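Nitroreductase FRM2 (Saccharomyces cerevisiae, PDB 4URP) reduces 4-nitroquinoline N-oxide with NADH as an FMN-dependent nitroreductase, and takes part in the oxidative stress response and in negative regulation of fatty acid metabolism. Local coordinates at residues A[97-102]-A[162-167]; A[147-152]-A[167-172]. One frame throughout, in Å; residues are numbered along the deposited sequence.

Contact 1: A[97-102]-A[162-167]; sequences FTDLGP and IAWTVQ. Unlike the reference sequence in segment 97-102: Leu100 (reference Glu).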
loop_
_atom_site.group_PDB
_atom_site.type_symbol
_atom_site.label_atom_id
_atom_site.label_comp_id
_atom_site.label_asym_id
_atom_site.label_seq_id
_atom_site.Cartn_x
_atom_site.Cartn_y
_atom_site.Cartn_z
ATOM N N PHE A 97 8.343 -8.250 -4.483
ATOM C CA PHE A 97 7.825 -9.594 -4.280
ATOM C C PHE A 97 7.037 -9.695 -2.983
ATOM O O PHE A 97 6.946 -8.741 -2.213
ATOM C CB PHE A 97 8.973 -10.604 -4.204
ATOM C CG PHE A 97 9.829 -10.660 -5.430
ATOM C CD1 PHE A 97 9.480 -11.470 -6.493
ATOM C CD2 PHE A 97 10.997 -9.927 -5.506
ATOM C CE1 PHE A 97 10.269 -11.538 -7.611
ATOM C CE2 PHE A 97 11.793 -9.989 -6.625
ATOM C CZ PHE A 97 11.428 -10.798 -7.681
ATOM N N THR A 98 6.473 -10.876 -2.757
ATOM C CA THR A 98 5.912 -11.241 -1.465
ATOM C C THR A 98 6.241 -12.694 -1.179
ATOM O O THR A 98 5.784 -13.589 -1.884
ATOM C CB THR A 98 4.387 -11.081 -1.417
ATOM O OG1 THR A 98 3.841 -11.275 -2.726
ATOM C CG2 THR A 98 4.010 -9.699 -0.908
ATOM N N ASP A 99 7.038 -12.924 -0.143
ATOM C CA ASP A 99 7.395 -14.281 0.248
ATOM C C ASP A 99 6.144 -15.055 0.633
ATOM O O ASP A 99 5.552 -14.819 1.683
ATOM C CB ASP A 99 8.388 -14.257 1.411
ATOM C CG ASP A 99 9.187 -15.535 1.524
ATOM O OD1 ASP A 99 8.719 -16.585 1.034
ATOM O OD2 ASP A 99 10.293 -15.492 2.103
ATOM N N LEU A 100 5.747 -15.982 -0.232
ATOM C CA LEU A 100 4.567 -16.805 -0.001
ATOM C C LEU A 100 4.825 -17.809 1.115
ATOM O O LEU A 100 3.904 -18.459 1.600
ATOM C CB LEU A 100 4.165 -17.527 -1.292
ATOM C CG LEU A 100 2.746 -17.264 -1.805
ATOM C CD1 LEU A 100 1.710 -18.004 -0.971
ATOM C CD2 LEU A 100 2.462 -15.771 -1.812
ATOM N N GLY A 101 6.089 -17.923 1.511
ATOM C CA GLY A 101 6.499 -18.813 2.582
ATOM C C GLY A 101 5.774 -18.596 3.898
ATOM O O GLY A 101 5.042 -19.474 4.350
ATOM N N PRO A 102 5.978 -17.426 4.527
ATOM C CA PRO A 102 5.312 -17.123 5.798
ATOM C C PRO A 102 3.790 -17.160 5.671
ATOM O O PRO A 102 3.116 -17.710 6.538
ATOM C CB PRO A 102 5.781 -15.697 6.101
ATOM C CG PRO A 102 7.067 -15.573 5.403
ATOM C CD PRO A 102 6.933 -16.371 4.147
ATOM N N ILE A 162 11.848 -19.408 -5.493
ATOM C CA ILE A 162 10.675 -19.660 -6.325
ATOM C C ILE A 162 9.381 -19.311 -5.592
ATOM O O ILE A 162 8.309 -19.260 -6.191
ATOM C CB ILE A 162 10.613 -21.132 -6.791
ATOM C CG1 ILE A 162 12.021 -21.723 -6.898
ATOM C CG2 ILE A 162 9.875 -21.249 -8.117
ATOM C CD1 ILE A 162 12.429 -22.565 -5.703
ATOM N N ALA A 163 9.492 -19.067 -4.291
ATOM C CA ALA A 163 8.339 -18.716 -3.472
ATOM C C ALA A 163 8.028 -17.224 -3.553
ATOM O O ALA A 163 6.987 -16.773 -3.083
ATOM C CB ALA A 163 8.573 -19.129 -2.030
ATOM N N TRP A 164 8.935 -16.461 -4.153
ATOM C CA TRP A 164 8.764 -15.016 -4.263
ATOM C C TRP A 164 7.799 -14.632 -5.378
ATOM O O TRP A 164 8.181 -14.545 -6.541
ATOM C CB TRP A 164 10.115 -14.323 -4.467
ATOM C CG TRP A 164 10.971 -14.325 -3.248
ATOM C CD1 TRP A 164 10.803 -15.085 -2.133
ATOM C CD2 TRP A 164 12.124 -13.516 -3.014
ATOM N NE1 TRP A 164 11.788 -14.808 -1.219
ATOM C CE2 TRP A 164 12.610 -13.845 -1.736
ATOM C CE3 TRP A 164 12.791 -12.546 -3.764
ATOM C CZ2 TRP A 164 13.735 -13.240 -1.192
ATOM C CZ3 TRP A 164 13.904 -11.947 -3.223
ATOM C CH2 TRP A 164 14.366 -12.295 -1.948
ATOM N N THR A 165 6.545 -14.406 -5.006
ATOM C CA THR A 165 5.507 -14.026 -5.954
ATOM C C THR A 165 5.718 -12.617 -6.487
ATOM O O THR A 165 5.807 -11.666 -5.721
ATOM C CB THR A 165 4.122 -14.103 -5.295
ATOM O OG1 THR A 165 3.807 -15.470 -5.006
ATOM C CG2 THR A 165 3.056 -13.533 -6.214
ATOM N N VAL A 166 5.804 -12.489 -7.805
ATOM C CA VAL A 166 6.024 -11.192 -8.435
ATOM C C VAL A 166 4.789 -10.300 -8.353
ATOM O O VAL A 166 3.695 -10.698 -8.749
ATOM C CB VAL A 166 6.423 -11.349 -9.912
ATOM C CG1 VAL A 166 6.608 -9.996 -10.550
ATOM C CG2 VAL A 166 7.686 -12.175 -10.030
ATOM N N GLN A 167 4.970 -9.087 -7.842
ATOM C CA GLN A 167 3.849 -8.178 -7.629
ATOM C C GLN A 167 3.873 -6.973 -8.568
ATOM O O GLN A 167 2.880 -6.674 -9.232
ATOM C CB GLN A 167 3.828 -7.700 -6.173
ATOM C CG GLN A 167 3.727 -8.815 -5.147
ATOM C CD GLN A 167 2.329 -9.394 -5.034
ATOM O OE1 GLN A 167 1.417 -9.001 -5.759
ATOM N NE2 GLN A 167 2.156 -10.336 -4.115
#
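Thr165 O is met by two groups of the neighbouring strand. Thr98 N donates to it over 3.1 Å. Phe97 CA also comes to 3.2 Å from Thr165 O, a bent CA-H...O contact. The return bond from Thr165 N to Thr98 O is weak. Farther along, Leu100 N donates to Ala163 O in a fairly straight bond of 3.2 Å (164°). Asp99 and Trp164 form an antiparallel non-hydrogen-bonded pair between strands 92-99 and 164-172, neighbours in the sheet.

Phe97, Trp164 and Val166 put their side chains on one face of the sheet. Phe97 CG lies beside its backbone N (chi1 -60°), which puts it next to Trp164 CB. The ring has Trp164 CE3 over one face, offset toward the rim. The Phe97 and Trp164 rings meet obliquely, with their planes 48° apart. Trp164 CB touches Phe97 CD1 at 3.6 Å, and Val166 CG2 touches Phe97 CE1. On the other face of the sheet the amide of Gln167 is placed against Thr98 OG1, but too close for the bond to be trusted in detail. Leu100 differs from the reference sequence; its CD2 rests near Thr165 OG1.

Asp99 is the N-cap of helix 100-109. Its OD1 accepts from Gly101 N at 3.0 Å, from above the carboxylate plane. Its OD2 makes a salt bridge with Arg54. The helix start and the arginine together would favour the charged carboxylate at this end of the strand pair.

Contact 2: A[147-152]-A[167-172]; sequences HYNDYV and QSQLVF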
loop_
_atom_site.group_PDB
_atom_site.type_symbol
_atom_site.label_atom_id
_atom_site.label_comp_id
_atom_site.label_asym_id
_atom_site.label_seq_id
_atom_site.Cartn_x
_atom_site.Cartn_y
_atom_site.Cartn_z
ATOM N N HIS A 147 3.114 -4.208 -14.509
ATOM C CA HIS A 147 2.578 -5.423 -13.898
ATOM C C HIS A 147 2.723 -6.651 -14.783
ATOM O O HIS A 147 1.825 -7.491 -14.849
ATOM C CB HIS A 147 1.114 -5.227 -13.513
ATOM C CG HIS A 147 0.908 -4.241 -12.405
ATOM N ND1 HIS A 147 1.218 -2.902 -12.544
ATOM C CD2 HIS A 147 0.425 -4.390 -11.156
ATOM C CE1 HIS A 147 0.931 -2.272 -11.408
ATOM N NE2 HIS A 147 0.450 -3.156 -10.557
ATOM N N TYR A 148 3.862 -6.763 -15.454
ATOM C CA TYR A 148 4.175 -7.965 -16.215
ATOM C C TYR A 148 4.698 -9.027 -15.270
ATOM O O TYR A 148 5.823 -9.494 -15.417
ATOM C CB TYR A 148 5.245 -7.661 -17.255
ATOM C CG TYR A 148 4.767 -6.774 -18.369
ATOM C CD1 TYR A 148 3.577 -7.038 -19.026
ATOM C CD2 TYR A 148 5.503 -5.667 -18.760
ATOM C CE1 TYR A 148 3.138 -6.230 -20.046
ATOM C CE2 TYR A 148 5.071 -4.850 -19.778
ATOM C CZ TYR A 148 3.888 -5.136 -20.419
ATOM O OH TYR A 148 3.455 -4.319 -21.438
ATOM N N ASN A 149 3.874 -9.403 -14.298
ATOM C CA ASN A 149 4.288 -10.308 -13.236
ATOM C C ASN A 149 4.745 -11.657 -13.756
ATOM O O ASN A 149 5.898 -12.038 -13.588
ATOM C CB ASN A 149 3.152 -10.510 -12.237
ATOM C CG ASN A 149 2.640 -9.208 -11.674
ATOM O OD1 ASN A 149 3.403 -8.263 -11.470
ATOM N ND2 ASN A 149 1.341 -9.148 -11.423
ATOM N N ASP A 150 3.824 -12.379 -14.386
ATOM C CA ASP A 150 4.106 -13.714 -14.899
ATOM C C ASP A 150 5.235 -13.711 -15.922
ATOM O O ASP A 150 6.038 -14.642 -15.973
ATOM C CB ASP A 150 2.845 -14.327 -15.513
ATOM C CG ASP A 150 1.853 -13.278 -15.976
ATOM O OD1 ASP A 150 2.054 -12.709 -17.070
ATOM O OD2 ASP A 150 0.873 -13.020 -15.245
ATOM N N TYR A 151 5.295 -12.664 -16.739
ATOM C CA TYR A 151 6.312 -12.581 -17.777
ATOM C C TYR A 151 7.722 -12.436 -17.211
ATOM O O TYR A 151 8.646 -13.112 -17.664
ATOM C CB TYR A 151 5.992 -11.439 -18.744
ATOM C CG TYR A 151 4.981 -11.816 -19.807
ATOM C CD1 TYR A 151 4.832 -13.137 -20.212
ATOM C CD2 TYR A 151 4.181 -10.852 -20.409
ATOM C CE1 TYR A 151 3.914 -13.487 -21.185
ATOM C CE2 TYR A 151 3.260 -11.196 -21.384
ATOM C CZ TYR A 151 3.133 -12.513 -21.767
ATOM O OH TYR A 151 2.219 -12.860 -22.735
ATOM N N VAL A 152 7.887 -11.569 -16.217
ATOM C CA VAL A 152 9.197 -11.387 -15.607
ATOM C C VAL A 152 9.492 -12.494 -14.605
ATOM O O VAL A 152 10.646 -12.744 -14.271
ATOM C CB VAL A 152 9.337 -10.015 -14.920
ATOM C CG1 VAL A 152 9.003 -8.895 -15.897
ATOM C CG2 VAL A 152 8.460 -9.942 -13.689
ATOM N N GLN A 167 4.970 -9.087 -7.842
ATOM C CA GLN A 167 3.849 -8.178 -7.629
ATOM C C GLN A 167 3.873 -6.973 -8.568
ATOM O O GLN A 167 2.880 -6.674 -9.232
ATOM C CB GLN A 167 3.828 -7.700 -6.173
ATOM C CG GLN A 167 3.727 -8.815 -5.147
ATOM C CD GLN A 167 2.329 -9.394 -5.034
ATOM O OE1 GLN A 167 1.417 -9.001 -5.759
ATOM N NE2 GLN A 167 2.156 -10.336 -4.115
ATOM N N SER A 168 5.007 -6.280 -8.618
ATOM C CA SER A 168 5.123 -5.080 -9.443
ATOM C C SER A 168 6.532 -4.872 -9.986
ATOM O O SER A 168 7.478 -5.530 -9.560
ATOM C CB SER A 168 4.681 -3.842 -8.651
ATOM O OG SER A 168 3.280 -3.853 -8.436
ATOM N N GLN A 169 6.656 -3.959 -10.943
ATOM C CA GLN A 169 7.948 -3.589 -11.507
ATOM C C GLN A 169 8.061 -2.075 -11.574
ATOM O O GLN A 169 7.513 -1.441 -12.472
ATOM C CB GLN A 169 8.123 -4.161 -12.913
ATOM C CG GLN A 169 8.142 -5.672 -12.984
ATOM C CD GLN A 169 6.759 -6.259 -13.115
ATOM O OE1 GLN A 169 5.951 -5.798 -13.921
ATOM N NE2 GLN A 169 6.474 -7.280 -12.321
ATOM N N LEU A 170 8.775 -1.495 -10.620
ATOM C CA LEU A 170 8.953 -0.053 -10.582
ATOM C C LEU A 170 10.124 0.349 -11.463
ATOM O O LEU A 170 11.280 0.248 -11.060
ATOM C CB LEU A 170 9.181 0.410 -9.145
ATOM C CG LEU A 170 9.320 1.916 -8.945
ATOM C CD1 LEU A 170 8.098 2.635 -9.479
ATOM C CD2 LEU A 170 9.516 2.213 -7.472
ATOM N N VAL A 171 9.806 0.797 -12.672
ATOM C CA VAL A 171 10.810 1.166 -13.658
ATOM C C VAL A 171 11.257 2.607 -13.470
ATOM O O VAL A 171 10.495 3.534 -13.711
ATOM C CB VAL A 171 10.264 1.000 -15.085
ATOM C CG1 VAL A 171 11.295 1.434 -16.102
ATOM C CG2 VAL A 171 9.845 -0.439 -15.324
ATOM N N PHE A 172 12.498 2.791 -13.041
ATOM C CA PHE A 172 12.990 4.124 -12.723
ATOM C C PHE A 172 14.012 4.647 -13.727
ATOM O O PHE A 172 14.748 3.884 -14.350
ATOM C CB PHE A 172 13.570 4.152 -11.307
ATOM C CG PHE A 172 14.755 3.251 -11.118
ATOM C CD1 PHE A 172 14.584 1.919 -10.790
ATOM C CD2 PHE A 172 16.040 3.740 -11.261
ATOM C CE1 PHE A 172 15.671 1.092 -10.613
ATOM C CE2 PHE A 172 17.130 2.917 -11.087
ATOM C CZ PHE A 172 16.947 1.590 -10.762
#
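Gln169 reaches from strand 164-172 to the start of helix 149-155. It thus joins a strand of the antiparallel sheet to a helix packed on it, within the alpha+beta fold of the nitroreductase family. Its OE1 receives a weak bond from Tyr148 N (2.8 Å), in which the N-H is strongly bent at 122°. Its NE2 donates weakly to Asn149 OD1 over 3.3 Å. The chain of Gln169 bends at chi2 (87°), which sets CD in front of the turn before the helix.

Asn149 also comes close to the strand backbone. Its OD1 is modelled 2.8 Å from Gln167 O, an approach of two acceptors. The rotation of this amide is therefore doubtful, and so is its bond to Gln169. The His147 ring lies beside Ser168, whose OG has a weak bond to Gln129.

The turn itself positions these groups. Tyr148 is the centre of an inverse gamma turn, with a weak bond from Asn149 N to His147 O. It is also the N-cap residue of the helix. Helix 60-73 also packs here, Ile66 touching Val152 and Trp67 touching Tyr148. Cys120 of the second subunit packs on His147. In the first turn of the helix, Val152 N donates to Tyr148 O at 3.0 Å, while Val152 CG2 lies 3.6 Å from Gln169 NE2.

Both contacts use strand 164-172 and share Gln167. Contact 1 is strand against strand, with main-chain bonds, an oblique aromatic pair and an aspartate helix cap salt-bridged to Arg54. Contact 2 is strand against helix start; the bonds across are weak, one from a backbone N-H to the Gln169 amide and one, doubtful, between two side-chain amides. Both are partly buried, but the centre of contact 2 is about 7 Å from the centre of the chain, that of contact 1 about 13 Å. Val166 brings them together: its O packs on Asn149 CG at 3.4 Å. Val166 CG1 touches Val152 CG2. Gln167 OE1 bonds weakly to His123 of the second subunit, so both adjoin the dimer interface.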